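Local structure of esterase D (Lactobacillus rhamnosus, 3DKR) at residues M38-R43 and I228-A233; S48-Y53 and F244-N249; D217-D222 and E238-A243; V26-Y31 and A79-A84; G72-W77 and L166-Q171. The protein probably hydrolyses carboxylic esters, as a serine hydrolase of the alpha/beta-hydrolase fold with a catalytic triad. All blocks are in the same frame, centred on the assembly; numbering follows the deposited sequence. Where two conformers were deposited one is given.

In the fold
From the N terminus, strand 23-28 opens contact 4, helix 39-47 contact 1, and the lead into strand 51-54 contact 2. Contact 5 opens at 72-77, just before contact 4 closes at 79-84; contact 4, the first to close, crosses contacts 1, 2 and 5. Contact 5 closes at 166-171 on helix 155-178, nested inside the long loops of contacts 1 and 2. Contact 3 opens on the outermost strand, 216-221; contact 1 closes at 228-233, crossing contacts 2 and 3. Contact 3 closes at 238-243, and contact 2, enclosing it, at 244-249. Contacts 2 and 3 tie helix 234-246 to strand 216-221 and, toward the other edge of the sheet, to the lead into strand 51-54.

Contact 1: M38-R43 and I228-A233; sequences MNFMAR and ITVNSA
Thr229 turns its CG2 methyl against the sulfur of Met38, with CG2 and SD 4.0 Å apart, and this is the tightly enclosed part of the contact. Both side chains are buried. A chi1 of 51° sets Thr229 OG1 between its own N and carbonyl carbon and sends CG2 to the helix; the hydroxyl is hydrogen-bonded to the carbonyl of Asp37, one residue ahead of Met38. Leu237 of helix 234-246 and Leu100 also lie against Thr229.

The outer side is looser and open to solvent. Here the Phe40 ring turns its edge to the loop, CE2 being 3.4 Å from Val230 O near the ring plane, while the same CE2 is 4.1 Å from Val230 CG1. Phe40 CD2 is 3.6 Å from Thr229 O, an oblique approach. His234 meets the Phe40 ring as well. Between the two sides sits a water that donates to Thr229 O at 2.8 Å and accepts from Met41 N at 3.1 Å, in the first turn of helix 39-47.

In the loop following the predicted catalytic His226, the polar links thus run through this water and through Thr229 OG1 to Asp37, which satisfies Thr229 O and Met41 N without a direct bond between the segments.

Contact 2: S48-Y53 and F244-N249; sequences SGYGVY and FMQQEN
Tyr50 gives up the most surface here, and Met245 is its chief partner. The two side chains come from opposite directions, and the bend of Met245 at chi3 (-76°) brings CE back over the middle of the phenol ring, 4.0 Å from its centroid and 13° off the normal. That is a CH-pi contact; the sulfur follows at 4.5 Å from the centroid on a more oblique line, making the pair a Met-aromatic contact.

The phenol oxygen reaches on to Gln246, whose chain bends at chi2. Tyr50 OH is 3.3 Å from Gln246 OE1, with ring and amide planes nearly perpendicular. A water in the plane of the ring ties the polar ends together: it lies 2.8 Å from Tyr50 OH, donates to Gln246 OE1 at 2.9 Å, and gives a weak bond to Met245 O. Asn249 ND2 also donates to Gln246 OE1, but in a strained geometry, bent and from above the carbonyl plane. A leucine in place of Tyr50 would probably leave Met245 CE without its ring and the water without one of its anchors.

Gly49, with positive phi, is the C-prime residue of a Schellman motif that ends helix 39-47. Tyr50, directly after it, sets this turn into strand 51-54 against the end of the last helix, 234-246, through Met245 and Gln246, within the alpha/beta-hydrolase fold.

Contact 3: D217-D222 and E238-A243; sequences DFHWYD and EEDVIA
His219 and Asp240, with CA atoms 7.9 Å apart, mark where strand 217-221 and helix 238-243 run antiparallel at 178°, their axes 10.3 Å apart. Asp240 stacks its carboxylate over one face of the His219 ring, offset toward the rim, the planes 18° apart. Its CB stands 4.0 Å from the ring centroid, almost on the normal, a CH-pi contact. Meanwhile Tyr221 OH donates to the anti lone pair of Asp240 OD2 at 2.6 Å and helps to hold the turn of the carboxylate. Asp217 OD2 lies in plane at the edge of the imidazole, while NE2 makes a weak, bent bond to Asp217 OD1, out of that plane on the side away from Asp240. A water donates to Asp217 OD2 at 2.6 Å and to Asp240 O at 2.7 Å, fastening strand to helix. An alanine at His219 would probably open a gap under the carboxylate and leave Asp217 OD1 without this donor.

Between two carboxylates, the imidazole is likely to be drawn towards the protonated form, which would ease their like charges.

Contact 4: V26-Y31 and A79-A84; sequences VLLHAY and AESSAA. With ACT (acetate ion), chain B.
Beyond the places where Val26 meets Ala84 and Leu28 meets Ser81, the flat groups of 26-31 lie past the strand end. Both ring nitrogens of His29 are engaged: ND1 donates in the ring plane to Ala30 O at 2.9 Å, and NE2 is hydrogen-bonded to Phe57 N, while His60 meets the ring edge-to-face. The Tyr31 ring packs among Leu162, Leu166 and Ile169 of helix 155-178, its OH hydrogen-bonded to Gln165. The bound acetate, probably from the crystallisation liquor, has the Ala30 methyl over one face, with Ala30 CB 3.3 Å from the acetate carbon C. From that same side, well out of the acetate plane, Tyr31 N donates to its oxygen O at 2.8 Å and 165°.

The packing between strand and helix is buried and made by aliphatic side chains, which touch a methyl, a carbonyl and a hydroxyl on the helix. Val26 straddles the Ala84 position: CG1 is 4.0 Å from Ala84 CB, and CG2 is 3.7 Å from Ala84 O. Two residues on, Leu28 CD1 rests 3.7 Å from Ser81 OG. That hydroxyl lies beside its own backbone N (chi1 -59°), from where it reaches back to the Trp77 carbonyl, so its polar need is met within the helix.

Acetate is also hydrogen-bonded to Ser101 N, Leu102 N and His226 NE2. Backbone N-H groups from the loop that follows strand 23-28 and from the residue after the predicted nucleophile Ser101 are consistent with the oxyanion hole of an alpha/beta hydrolase.

Contact 5: G72-W77 and L166-Q171; sequences GNPDIW and LAAIDQ
Ile169 leans from helix 155-178 onto the first turn of helix 74-89, and its side chain can be followed outward. CB stands 4.5 Å from Pro74 CG. With CG1 anti to the carbonyl carbon (chi1 -63°), the longer branch heads across the contact, and CG1 settles 3.9 Å from Pro74 CG. The terminal CD1 then comes up to the edge of the Trp77 ring, near its plane, 4.1 Å from CZ3; the same CD1 also touches the Tyr31 ring, and Ile105 of helix 101-113 flanks the side chain.

Pro74 is the other half of the joint. Its CG also lies 4.0 Å from the Ala168 methyl CB. Just before it, Asn73 is the N-cap: OD1 accepts from Ile76 N at 2.9 Å and weakly from Asp75 N. Asn73 O and Pro74 N lie over one face of the Trp77 indole, whose NE1 is hydrogen-bonded to Ser58 O.

The side chains that meet here are all apolar, though Pro74 CG also rests against the backbone O of Ala168 and N of Ile169. Helix 155-178 belongs to the insertion between strands 119-122 and 187-192, where alpha/beta hydrolases often carry a lid or cap, and here that insertion rests on the capped start of a helix of the main fold.

Contact 1: M38-R43 and I228-A233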
# COMPACT_ATOMS: atom_id res chain seq x y z
N MET A 38 5.34 -0.71 7.32
CA MET A 38 5.91 0.60 7.00
C MET A 38 6.88 1.13 8.06
O MET A 38 7.33 2.27 7.96
CB MET A 38 4.78 1.62 6.78
CG MET A 38 3.86 1.31 5.59
SD MET A 38 4.79 1.36 4.05
CE MET A 38 3.46 1.13 2.86
N ASN A 39 7.21 0.34 9.08
CA ASN A 39 8.09 0.83 10.15
C ASN A 39 9.42 1.36 9.63
O ASN A 39 9.84 2.47 9.96
CB ASN A 39 8.39 -0.26 11.18
CG ASN A 39 7.19 -0.67 11.98
OD1 ASN A 39 6.14 -0.02 11.95
ND2 ASN A 39 7.32 -1.79 12.73
N PHE A 40 10.10 0.58 8.81
CA PHE A 40 11.42 1.01 8.31
C PHE A 40 11.29 2.26 7.44
O PHE A 40 12.07 3.21 7.58
CB PHE A 40 12.13 -0.06 7.49
CG PHE A 40 12.39 -1.37 8.22
CD1 PHE A 40 12.33 -1.48 9.61
CD2 PHE A 40 12.72 -2.48 7.47
CE1 PHE A 40 12.57 -2.72 10.22
CE2 PHE A 40 12.98 -3.70 8.08
CZ PHE A 40 12.91 -3.82 9.44
N MET A 41 10.32 2.26 6.54
CA MET A 41 10.13 3.38 5.60
C MET A 41 9.81 4.65 6.38
O MET A 41 10.42 5.72 6.17
CB MET A 41 9.02 3.05 4.59
CG MET A 41 8.56 4.22 3.68
SD MET A 41 9.88 4.83 2.61
CE MET A 41 10.10 3.43 1.51
N ALA A 42 8.84 4.52 7.29
CA ALA A 42 8.41 5.65 8.10
C ALA A 42 9.60 6.28 8.85
O ALA A 42 9.76 7.50 8.92
CB ALA A 42 7.31 5.22 9.05
N ARG A 43 10.45 5.43 9.42
CA ARG A 43 11.62 5.90 10.16
C ARG A 43 12.66 6.54 9.24
O ARG A 43 13.25 7.56 9.59
CB ARG A 43 12.22 4.77 10.98
CG ARG A 43 11.36 4.37 12.15
CD ARG A 43 11.34 5.46 13.22
NE ARG A 43 11.05 4.89 14.53
CZ ARG A 43 11.00 5.57 15.67
NH1 ARG A 43 11.17 6.89 15.70
NH2 ARG A 43 10.75 4.91 16.80
N ILE A 228 8.96 -5.03 -0.31
CA ILE A 228 10.21 -4.31 -0.45
C ILE A 228 10.44 -3.21 0.60
O ILE A 228 11.55 -2.70 0.72
CB ILE A 228 10.42 -3.75 -1.89
CG1 ILE A 228 9.28 -2.81 -2.30
CG2 ILE A 228 10.56 -4.90 -2.88
CD1 ILE A 228 9.60 -2.07 -3.61
N THR A 229 9.41 -2.88 1.38
CA THR A 229 9.57 -1.95 2.49
C THR A 229 10.23 -2.60 3.71
O THR A 229 10.65 -1.89 4.64
CB THR A 229 8.21 -1.40 2.94
OG1 THR A 229 7.32 -2.49 3.16
CG2 THR A 229 7.63 -0.45 1.88
N VAL A 230 10.29 -3.93 3.72
CA VAL A 230 10.83 -4.67 4.87
C VAL A 230 12.06 -5.52 4.52
O VAL A 230 12.94 -5.71 5.36
CB VAL A 230 9.71 -5.56 5.50
CG1 VAL A 230 10.24 -6.43 6.61
CG2 VAL A 230 8.60 -4.68 6.01
N ASN A 231 12.12 -6.05 3.30
CA ASN A 231 13.20 -6.98 2.93
C ASN A 231 14.45 -6.23 2.48
O ASN A 231 14.53 -5.02 2.64
CB ASN A 231 12.70 -8.01 1.91
CG ASN A 231 12.34 -7.39 0.56
OD1 ASN A 231 12.94 -6.41 0.13
ND2 ASN A 231 11.35 -8.00 -0.11
N SER A 232 15.43 -6.95 1.93
CA SER A 232 16.73 -6.33 1.63
C SER A 232 16.67 -5.18 0.64
O SER A 232 17.63 -4.41 0.55
CB SER A 232 17.73 -7.38 1.12
OG SER A 232 17.26 -7.97 -0.07
N ALA A 233 15.56 -5.03 -0.07
CA ALA A 233 15.40 -3.91 -0.99
C ALA A 233 15.10 -2.58 -0.29
O ALA A 233 15.11 -1.53 -0.94
CB ALA A 233 14.29 -4.22 -2.00
O HOH W 1 8.96 -0.49 6.31

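Contact 2: S48-Y53 and F244-N249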
# COMPACT_ATOMS: atom_id res chain seq x y z
N SER A 48 14.90 11.95 7.53
CA SER A 48 15.08 13.01 6.52
C SER A 48 14.12 14.19 6.75
O SER A 48 14.01 15.09 5.88
CB SER A 48 14.94 12.46 5.10
OG SER A 48 16.11 11.75 4.69
N GLY A 49 13.43 14.19 7.89
CA GLY A 49 12.63 15.32 8.34
C GLY A 49 11.20 15.37 7.83
O GLY A 49 10.54 16.40 7.92
N TYR A 50 10.71 14.25 7.31
CA TYR A 50 9.32 14.20 6.85
C TYR A 50 8.36 13.81 7.97
O TYR A 50 8.71 12.98 8.81
CB TYR A 50 9.20 13.19 5.73
CG TYR A 50 9.93 13.59 4.47
CD1 TYR A 50 9.40 14.55 3.62
CD2 TYR A 50 11.14 13.02 4.14
CE1 TYR A 50 10.08 14.93 2.47
CE2 TYR A 50 11.82 13.37 2.99
CZ TYR A 50 11.28 14.33 2.16
OH TYR A 50 11.97 14.68 1.01
N GLY A 51 7.16 14.38 7.95
CA GLY A 51 6.05 13.88 8.77
C GLY A 51 5.53 12.62 8.10
O GLY A 51 5.60 12.49 6.88
N VAL A 52 4.98 11.69 8.89
CA VAL A 52 4.54 10.41 8.36
C VAL A 52 3.27 9.97 9.09
O VAL A 52 3.17 10.19 10.28
CB VAL A 52 5.61 9.29 8.52
CG1 VAL A 52 5.18 8.04 7.75
CG2 VAL A 52 6.98 9.79 8.05
N TYR A 53 2.32 9.40 8.36
CA TYR A 53 1.10 8.85 8.96
C TYR A 53 0.79 7.51 8.34
O TYR A 53 0.74 7.40 7.13
CB TYR A 53 -0.07 9.80 8.74
CG TYR A 53 -1.37 9.36 9.37
CD1 TYR A 53 -1.43 8.88 10.67
CD2 TYR A 53 -2.56 9.47 8.66
CE1 TYR A 53 -2.65 8.50 11.23
CE2 TYR A 53 -3.77 9.11 9.22
CZ TYR A 53 -3.80 8.63 10.50
OH TYR A 53 -5.03 8.31 11.05
N PHE A 244 12.68 11.00 -5.08
CA PHE A 244 11.45 11.36 -5.77
C PHE A 244 10.77 12.57 -5.15
O PHE A 244 10.36 13.51 -5.85
CB PHE A 244 10.52 10.13 -5.78
CG PHE A 244 9.14 10.39 -6.30
CD1 PHE A 244 8.88 10.40 -7.67
CD2 PHE A 244 8.08 10.55 -5.43
CE1 PHE A 244 7.60 10.60 -8.14
CE2 PHE A 244 6.79 10.77 -5.90
CZ PHE A 244 6.55 10.78 -7.25
N MET A 245 10.67 12.56 -3.82
CA MET A 245 10.08 13.68 -3.11
C MET A 245 10.93 14.93 -3.22
O MET A 245 10.41 16.03 -3.40
CB MET A 245 9.84 13.28 -1.66
CG MET A 245 8.70 12.29 -1.57
SD MET A 245 8.01 12.12 0.09
CE MET A 245 9.34 11.18 0.66
N GLN A 246 12.24 14.76 -3.16
CA GLN A 246 13.14 15.92 -3.18
C GLN A 246 13.13 16.63 -4.53
O GLN A 246 13.43 17.83 -4.60
CB GLN A 246 14.55 15.49 -2.80
CG GLN A 246 14.73 15.31 -1.32
CD GLN A 246 14.68 16.64 -0.58
OE1 GLN A 246 13.61 17.18 -0.33
NE2 GLN A 246 15.85 17.20 -0.28
N GLN A 247 12.79 15.91 -5.59
CA GLN A 247 12.58 16.53 -6.90
C GLN A 247 11.49 17.59 -6.92
O GLN A 247 11.48 18.45 -7.81
CB GLN A 247 12.29 15.45 -7.94
CG GLN A 247 13.51 14.67 -8.34
CD GLN A 247 14.48 15.50 -9.17
OE1 GLN A 247 14.07 16.20 -10.10
NE2 GLN A 247 15.78 15.43 -8.84
N GLU A 248 10.57 17.56 -5.95
CA GLU A 248 9.55 18.61 -5.80
C GLU A 248 10.03 19.91 -5.12
O GLU A 248 9.28 20.90 -5.05
CB GLU A 248 8.33 18.06 -5.07
CG GLU A 248 7.64 16.96 -5.86
CD GLU A 248 7.18 17.44 -7.22
OE1 GLU A 248 6.41 18.42 -7.28
OE2 GLU A 248 7.61 16.86 -8.23
N ASN A 249 11.26 19.93 -4.63
CA ASN A 249 11.82 21.16 -4.05
C ASN A 249 12.12 22.17 -5.14
O ASN A 249 12.35 21.81 -6.30
CB ASN A 249 13.10 20.88 -3.27
CG ASN A 249 12.87 20.08 -2.01
OD1 ASN A 249 11.78 20.10 -1.43
ND2 ASN A 249 13.91 19.40 -1.56
O HOH W 2 10.74 16.74 -0.39

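Contact 3: D217-D222 and E238-A243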
# COMPACT_ATOMS: atom_id res chain seq x y z
N ASP A 217 8.30 7.92 -12.17
CA ASP A 217 9.61 7.52 -11.67
C ASP A 217 9.57 6.03 -11.34
O ASP A 217 9.00 5.63 -10.32
CB ASP A 217 9.95 8.34 -10.42
CG ASP A 217 11.36 8.09 -9.91
OD1 ASP A 217 12.22 7.56 -10.64
OD2 ASP A 217 11.61 8.47 -8.74
N PHE A 218 10.18 5.21 -12.20
CA PHE A 218 10.00 3.76 -12.18
C PHE A 218 11.24 3.03 -11.66
O PHE A 218 12.36 3.24 -12.17
CB PHE A 218 9.67 3.28 -13.60
CG PHE A 218 9.30 1.80 -13.70
CD1 PHE A 218 7.97 1.43 -13.74
CD2 PHE A 218 10.26 0.81 -13.79
CE1 PHE A 218 7.61 0.10 -13.85
CE2 PHE A 218 9.92 -0.53 -13.89
CZ PHE A 218 8.58 -0.89 -13.92
N HIS A 219 11.04 2.14 -10.70
CA HIS A 219 12.14 1.40 -10.07
C HIS A 219 11.83 -0.07 -9.91
O HIS A 219 10.76 -0.43 -9.41
CB HIS A 219 12.45 2.01 -8.71
CG HIS A 219 12.95 3.41 -8.81
ND1 HIS A 219 14.28 3.70 -9.00
CD2 HIS A 219 12.30 4.59 -8.79
CE1 HIS A 219 14.43 5.01 -9.08
NE2 HIS A 219 13.24 5.57 -8.95
N TRP A 220 12.76 -0.90 -10.38
CA TRP A 220 12.68 -2.37 -10.29
C TRP A 220 13.69 -2.84 -9.26
O TRP A 220 14.86 -2.42 -9.33
CB TRP A 220 13.00 -2.98 -11.66
CG TRP A 220 12.57 -4.41 -11.80
CD1 TRP A 220 13.34 -5.53 -11.68
CD2 TRP A 220 11.25 -4.86 -12.10
NE1 TRP A 220 12.56 -6.66 -11.86
CE2 TRP A 220 11.28 -6.27 -12.12
CE3 TRP A 220 10.04 -4.20 -12.33
CZ2 TRP A 220 10.13 -7.03 -12.40
CZ3 TRP A 220 8.92 -4.95 -12.60
CH2 TRP A 220 8.97 -6.35 -12.64
N TYR A 221 13.27 -3.68 -8.32
CA TYR A 221 14.12 -4.15 -7.21
C TYR A 221 14.45 -5.61 -7.50
O TYR A 221 13.76 -6.53 -7.09
CB TYR A 221 13.43 -3.88 -5.85
CG TYR A 221 13.28 -2.39 -5.68
CD1 TYR A 221 14.34 -1.60 -5.25
CD2 TYR A 221 12.09 -1.76 -6.04
CE1 TYR A 221 14.21 -0.21 -5.16
CE2 TYR A 221 11.94 -0.38 -5.95
CZ TYR A 221 13.01 0.39 -5.53
OH TYR A 221 12.84 1.75 -5.45
N ASP A 222 15.57 -5.78 -8.20
CA ASP A 222 15.90 -7.01 -8.94
C ASP A 222 15.62 -8.34 -8.25
O ASP A 222 14.89 -9.20 -8.77
CB ASP A 222 17.37 -6.98 -9.42
CG ASP A 222 18.37 -6.53 -8.35
OD1 ASP A 222 18.05 -6.51 -7.13
OD2 ASP A 222 19.51 -6.19 -8.75
N GLU A 238 13.91 3.28 0.01
CA GLU A 238 13.88 4.51 0.81
C GLU A 238 14.64 5.63 0.11
O GLU A 238 14.14 6.73 -0.05
CB GLU A 238 14.45 4.24 2.21
CG GLU A 238 13.53 3.33 3.03
CD GLU A 238 14.22 2.55 4.13
OE1 GLU A 238 15.42 2.80 4.44
OE2 GLU A 238 13.53 1.66 4.69
N GLU A 239 15.85 5.33 -0.35
CA GLU A 239 16.63 6.32 -1.10
C GLU A 239 15.89 6.81 -2.35
O GLU A 239 15.84 8.01 -2.62
CB GLU A 239 18.00 5.76 -1.47
CG GLU A 239 18.85 5.41 -0.25
N ASP A 240 15.28 5.88 -3.08
CA ASP A 240 14.56 6.23 -4.32
C ASP A 240 13.34 7.11 -4.02
O ASP A 240 13.07 8.09 -4.73
CB ASP A 240 14.13 4.97 -5.06
CG ASP A 240 15.31 4.16 -5.59
OD1 ASP A 240 16.41 4.75 -5.78
OD2 ASP A 240 15.13 2.94 -5.84
N VAL A 241 12.59 6.75 -2.98
CA VAL A 241 11.39 7.52 -2.60
C VAL A 241 11.75 8.93 -2.14
O VAL A 241 11.09 9.92 -2.49
CB VAL A 241 10.60 6.77 -1.49
CG1 VAL A 241 9.52 7.68 -0.87
CG2 VAL A 241 10.01 5.45 -2.05
N ILE A 242 12.80 9.02 -1.35
CA ILE A 242 13.26 10.31 -0.86
C ILE A 242 13.74 11.17 -2.03
O ILE A 242 13.40 12.34 -2.12
CB ILE A 242 14.31 10.13 0.25
CG1 ILE A 242 13.62 9.55 1.49
CG2 ILE A 242 14.96 11.46 0.60
CD1 ILE A 242 14.56 9.10 2.60
N ALA A 243 14.49 10.57 -2.96
CA ALA A 243 14.91 11.31 -4.17
C ALA A 243 13.71 11.84 -4.96
O ALA A 243 13.70 12.98 -5.45
CB ALA A 243 15.77 10.43 -5.04
O HOH W 3 13.82 8.29 -7.36

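Contact 4: V26-Y31 and A79-A84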
# COMPACT_ATOMS: atom_id res chain seq x y z
N VAL A 26 1.68 9.96 3.64
CA VAL A 26 0.75 8.91 4.03
C VAL A 26 1.25 7.59 3.45
O VAL A 26 1.53 7.50 2.25
CB VAL A 26 -0.68 9.19 3.53
CG1 VAL A 26 -1.59 8.02 3.83
CG2 VAL A 26 -1.23 10.50 4.14
N LEU A 27 1.36 6.57 4.31
CA LEU A 27 1.83 5.23 3.89
C LEU A 27 0.72 4.22 4.14
O LEU A 27 0.26 4.09 5.28
CB LEU A 27 3.09 4.81 4.65
CG LEU A 27 4.31 5.70 4.45
CD1 LEU A 27 5.49 5.25 5.33
CD2 LEU A 27 4.77 5.79 3.00
N LEU A 28 0.27 3.56 3.07
CA LEU A 28 -0.89 2.66 3.10
C LEU A 28 -0.45 1.21 2.94
O LEU A 28 0.21 0.84 1.97
CB LEU A 28 -1.89 3.06 2.01
CG LEU A 28 -2.37 4.50 2.12
CD1 LEU A 28 -3.30 4.86 0.96
CD2 LEU A 28 -3.11 4.76 3.46
N HIS A 29 -0.80 0.38 3.92
CA HIS A 29 -0.17 -0.93 4.07
C HIS A 29 -0.73 -2.04 3.15
O HIS A 29 -1.57 -1.78 2.28
CB HIS A 29 -0.13 -1.35 5.55
CG HIS A 29 -1.45 -1.66 6.19
ND1 HIS A 29 -2.14 -2.84 5.95
CD2 HIS A 29 -2.14 -1.00 7.15
CE1 HIS A 29 -3.22 -2.87 6.72
NE2 HIS A 29 -3.25 -1.77 7.45
N ALA A 30 -0.22 -3.26 3.35
CA ALA A 30 -0.56 -4.42 2.52
C ALA A 30 -1.78 -5.17 3.00
O ALA A 30 -2.16 -5.11 4.17
CB ALA A 30 0.62 -5.37 2.49
N TYR A 31 -2.39 -5.93 2.08
CA TYR A 31 -3.45 -6.86 2.43
C TYR A 31 -2.84 -7.96 3.32
O TYR A 31 -1.81 -8.53 3.00
CB TYR A 31 -4.00 -7.48 1.16
CG TYR A 31 -5.20 -8.38 1.32
CD1 TYR A 31 -6.34 -7.95 1.96
CD2 TYR A 31 -5.20 -9.64 0.74
CE1 TYR A 31 -7.46 -8.78 2.07
CE2 TYR A 31 -6.30 -10.47 0.83
CZ TYR A 31 -7.43 -10.03 1.49
OH TYR A 31 -8.54 -10.86 1.57
N ALA A 79 -12.41 4.69 2.27
CA ALA A 79 -12.77 5.79 3.19
C ALA A 79 -11.62 6.07 4.19
O ALA A 79 -11.33 7.22 4.52
CB ALA A 79 -14.04 5.44 3.97
N GLU A 80 -10.98 5.02 4.67
CA GLU A 80 -9.89 5.17 5.64
C GLU A 80 -8.68 5.86 5.00
O GLU A 80 -8.04 6.71 5.61
CB GLU A 80 -9.52 3.82 6.26
CG GLU A 80 -10.64 3.32 7.18
CD GLU A 80 -10.52 1.88 7.68
OE1 GLU A 80 -9.83 1.04 7.07
OE2 GLU A 80 -11.12 1.58 8.75
N SER A 81 -8.39 5.49 3.76
CA SER A 81 -7.27 6.09 3.03
C SER A 81 -7.54 7.56 2.76
O SER A 81 -6.65 8.41 2.91
CB SER A 81 -7.05 5.38 1.69
OG SER A 81 -6.78 4.00 1.84
N SER A 82 -8.76 7.87 2.35
CA SER A 82 -9.18 9.24 2.08
C SER A 82 -9.08 10.11 3.34
O SER A 82 -8.65 11.28 3.31
CB SER A 82 -10.61 9.25 1.54
OG SER A 82 -10.72 8.51 0.33
N ALA A 83 -9.54 9.56 4.46
CA ALA A 83 -9.46 10.25 5.74
C ALA A 83 -8.00 10.52 6.14
O ALA A 83 -7.67 11.58 6.70
CB ALA A 83 -10.17 9.44 6.84
N ALA A 84 -7.14 9.56 5.85
CA ALA A 84 -5.74 9.69 6.19
C ALA A 84 -5.11 10.82 5.38
O ALA A 84 -4.32 11.60 5.90
CB ALA A 84 -5.00 8.38 5.95
C ACT B . -0.10 -6.26 -0.57
O ACT B . -1.16 -5.59 -0.41
OXT ACT B . 0.97 -5.65 -0.85
CH3 ACT B . -0.08 -7.76 -0.43

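Contact 5: G72-W77 and L166-Q171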
# COMPACT_ATOMS: atom_id res chain seq x y z
N GLY A 72 -13.50 -5.89 7.19
CA GLY A 72 -12.92 -4.92 6.25
C GLY A 72 -13.42 -5.20 4.86
O GLY A 72 -13.85 -6.31 4.56
N ASN A 73 -13.39 -4.17 4.02
CA ASN A 73 -13.66 -4.30 2.60
C ASN A 73 -13.11 -3.08 1.87
O ASN A 73 -12.76 -2.08 2.53
CB ASN A 73 -15.16 -4.49 2.33
CG ASN A 73 -15.97 -3.26 2.65
OD1 ASN A 73 -15.68 -2.18 2.16
ND2 ASN A 73 -17.00 -3.42 3.49
N PRO A 74 -12.98 -3.17 0.54
CA PRO A 74 -12.36 -2.06 -0.20
C PRO A 74 -13.02 -0.71 -0.00
O PRO A 74 -12.33 0.31 -0.03
CB PRO A 74 -12.44 -2.52 -1.66
CG PRO A 74 -12.44 -4.03 -1.55
CD PRO A 74 -13.29 -4.31 -0.34
N ASP A 75 -14.34 -0.68 0.19
CA ASP A 75 -15.02 0.59 0.39
C ASP A 75 -14.62 1.22 1.72
O ASP A 75 -14.32 2.42 1.78
CB ASP A 75 -16.53 0.42 0.24
CG ASP A 75 -16.91 -0.01 -1.17
OD1 ASP A 75 -16.46 0.64 -2.15
OD2 ASP A 75 -17.62 -1.04 -1.29
N ILE A 76 -14.57 0.41 2.77
CA ILE A 76 -14.11 0.88 4.09
C ILE A 76 -12.66 1.37 4.00
O ILE A 76 -12.32 2.46 4.50
CB ILE A 76 -14.24 -0.22 5.18
CG1 ILE A 76 -15.72 -0.52 5.42
CG2 ILE A 76 -13.55 0.20 6.46
CD1 ILE A 76 -15.98 -1.76 6.28
N TRP A 77 -11.82 0.58 3.36
CA TRP A 77 -10.39 0.89 3.27
C TRP A 77 -10.17 2.15 2.44
O TRP A 77 -9.26 2.94 2.72
CB TRP A 77 -9.59 -0.28 2.70
CG TRP A 77 -9.77 -1.52 3.52
CD1 TRP A 77 -9.97 -1.60 4.86
CD2 TRP A 77 -9.72 -2.87 3.04
NE1 TRP A 77 -10.06 -2.92 5.26
CE2 TRP A 77 -9.93 -3.72 4.16
CE3 TRP A 77 -9.55 -3.45 1.78
CZ2 TRP A 77 -9.96 -5.11 4.04
CZ3 TRP A 77 -9.58 -4.85 1.67
CH2 TRP A 77 -9.78 -5.65 2.79
N LEU A 166 -11.27 -11.14 -2.44
CA LEU A 166 -10.34 -10.89 -3.54
C LEU A 166 -11.09 -10.36 -4.76
O LEU A 166 -10.61 -9.45 -5.44
CB LEU A 166 -9.53 -12.14 -3.91
CG LEU A 166 -8.45 -12.49 -2.89
CD1 LEU A 166 -7.75 -13.80 -3.23
CD2 LEU A 166 -7.41 -11.37 -2.73
N ALA A 167 -12.27 -10.92 -5.04
CA ALA A 167 -13.09 -10.42 -6.15
C ALA A 167 -13.45 -8.96 -5.92
O ALA A 167 -13.41 -8.17 -6.85
CB ALA A 167 -14.37 -11.26 -6.28
N ALA A 168 -13.79 -8.60 -4.69
CA ALA A 168 -14.16 -7.22 -4.36
C ALA A 168 -12.98 -6.28 -4.58
O ALA A 168 -13.14 -5.17 -5.09
CB ALA A 168 -14.63 -7.13 -2.92
N ILE A 169 -11.81 -6.72 -4.14
CA ILE A 169 -10.58 -5.94 -4.36
C ILE A 169 -10.27 -5.78 -5.84
O ILE A 169 -10.04 -4.65 -6.33
CB ILE A 169 -9.37 -6.57 -3.64
CG1 ILE A 169 -9.60 -6.58 -2.13
CG2 ILE A 169 -8.10 -5.79 -3.97
CD1 ILE A 169 -8.64 -7.49 -1.37
N ASP A 170 -10.29 -6.90 -6.57
CA ASP A 170 -10.11 -6.88 -8.03
C ASP A 170 -11.05 -5.83 -8.66
O ASP A 170 -10.63 -4.97 -9.45
CB ASP A 170 -10.46 -8.26 -8.63
CG ASP A 170 -9.42 -9.35 -8.38
OD1 ASP A 170 -8.26 -9.06 -8.02
OD2 ASP A 170 -9.80 -10.54 -8.59
N GLN A 171 -12.32 -5.90 -8.30
CA GLN A 171 -13.34 -5.04 -8.90
C GLN A 171 -13.03 -3.56 -8.63
O GLN A 171 -13.03 -2.73 -9.54
CB GLN A 171 -14.72 -5.44 -8.36
CG GLN A 171 -15.85 -4.53 -8.77
CD GLN A 171 -17.22 -5.07 -8.38
OE1 GLN A 171 -17.35 -6.22 -7.92
NE2 GLN A 171 -18.25 -4.25 -8.56